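Local coordinates for protein involved in catabolism of external DNA (Legionella pneumophila subsp. pneumophila, PDB 2OO3), which probably methylates N6 of adenine 2030 in 23S ribosomal RNA, using S-adenosyl-L-methionine as the methyl donor, at residues Leu227-Leu230 with Met235-Cys238. Sequence-based numbering, arbitrary orientation.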
loop_
_atom_site.group_PDB
_atom_site.type_symbol
_atom_site.label_atom_id
_atom_site.label_comp_id
_atom_site.label_asym_id
_atom_site.label_seq_id
_atom_site.Cartn_x
_atom_site.Cartn_y
_atom_site.Cartn_z
ATOM N N LEU A 227 12.939 5.319 -10.134
ATOM C CA LEU A 227 14.186 5.883 -9.673
ATOM C C LEU A 227 15.150 6.257 -10.819
ATOM O O LEU A 227 16.002 7.121 -10.644
ATOM C CB LEU A 227 14.879 4.914 -8.719
ATOM C CG LEU A 227 14.180 4.585 -7.415
ATOM C CD1 LEU A 227 15.027 3.536 -6.671
ATOM C CD2 LEU A 227 13.985 5.835 -6.570
ATOM N N ASN A 228 15.015 5.582 -11.952
ATOM C CA ASN A 228 15.870 5.759 -13.134
ATOM C C ASN A 228 17.360 5.715 -12.853
ATOM O O ASN A 228 18.086 6.644 -13.246
ATOM C CB ASN A 228 15.474 7.004 -13.929
ATOM C CG ASN A 228 13.997 6.999 -14.292
ATOM O OD1 ASN A 228 13.486 6.013 -14.800
ATOM N ND2 ASN A 228 13.316 8.092 -14.026
ATOM N N PRO A 229 17.826 4.614 -12.214
ATOM C CA PRO A 229 19.250 4.475 -11.937
ATOM C C PRO A 229 19.888 4.167 -13.299
ATOM O O PRO A 229 19.159 3.915 -14.263
ATOM C CB PRO A 229 19.312 3.263 -11.013
ATOM C CG PRO A 229 18.127 2.429 -11.369
ATOM C CD PRO A 229 17.074 3.384 -11.859
ATOM N N LEU A 230 21.207 4.239 -13.427
ATOM C CA LEU A 230 21.754 4.012 -14.780
ATOM C C LEU A 230 21.949 2.535 -15.092
ATOM O O LEU A 230 22.155 2.174 -16.258
ATOM C CB LEU A 230 23.016 4.834 -15.041
ATOM C CG LEU A 230 22.878 6.345 -14.794
ATOM C CD1 LEU A 230 24.145 7.064 -15.213
ATOM C CD2 LEU A 230 21.661 6.947 -15.487
ATOM N N MET A 235 14.843 -3.808 -8.335
ATOM C CA MET A 235 13.625 -3.032 -8.508
ATOM C C MET A 235 13.956 -1.585 -8.819
ATOM O O MET A 235 14.415 -0.846 -7.946
ATOM C CB MET A 235 12.764 -3.135 -7.234
ATOM C CG MET A 235 11.398 -2.403 -7.287
ATOM S SD MET A 235 10.391 -2.658 -5.771
ATOM C CE MET A 235 11.383 -2.075 -4.459
ATOM N N THR A 236 13.708 -1.143 -10.043
ATOM C CA THR A 236 14.114 0.226 -10.405
ATOM C C THR A 236 12.965 1.211 -10.222
ATOM O O THR A 236 13.130 2.434 -10.378
ATOM C CB THR A 236 14.520 0.266 -11.870
ATOM O OG1 THR A 236 13.445 -0.302 -12.630
ATOM C CG2 THR A 236 15.798 -0.569 -12.062
ATOM N N GLY A 237 11.789 0.671 -9.919
ATOM C CA GLY A 237 10.612 1.524 -9.743
ATOM C C GLY A 237 9.503 0.658 -9.239
ATOM O O GLY A 237 9.668 -0.566 -9.094
ATOM N N CYS A 238 8.349 1.268 -8.996
ATOM C CA CYS A 238 7.199 0.476 -8.564
ATOM C C CYS A 238 5.931 1.262 -8.837
ATOM O O CYS A 238 5.987 2.439 -9.231
ATOM C CB CYS A 238 7.337 0.177 -7.054
ATOM S SG CYS A 238 7.071 1.632 -6.030
HETATM O O HOH W 1 13.603 3.377 -13.664
#
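With CG2 of Thr236 anti to its own carbonyl carbon and OG1 set between the threonine's two backbone arms (chi1 53°), the methyl meets the ring of Pro229 while the hydroxyl makes a weak hydrogen bond to the carbonyl of Val200; the branched residue thus serves both neighbours at once. The contact lies in the loop of a beta hairpin, where strand 220-226 leaves the mixed sheet of the Rossmann-like methyltransferase domain and strand 237-243 re-enters it antiparallel. Between the two segments there is one direct hydrogen bond, next to the Cys238-Leu225 backbone pairing: Leu227 N donates to Thr236 O over 2.9 Å, almost in line with the carbonyl (C=O...N 163°). CB of Leu227 lies 3.5 Å from Thr236 O, and the hydrophobic leucine side chain packs on Phe14 of helix 14-30 and on Phe264. Asn228 has a phi of 50°, a positive value that asparagine tolerates better than most residues. Its ND2 is held by Ser268 O and Ser270 OG, while a water donates to Asn228 OD1 over 2.9 Å; weak hydrogen bonds also link this water to Asn228 N, from which it accepts, and to Thr236 O, to which it donates. Pro229 suits the irregular chain beyond the strand, since it has no N-H to offer a partner strand. The threonine side chain runs roughly perpendicular to that of the proline, with Pro229 CG 3.9 Å from Thr236 CG2.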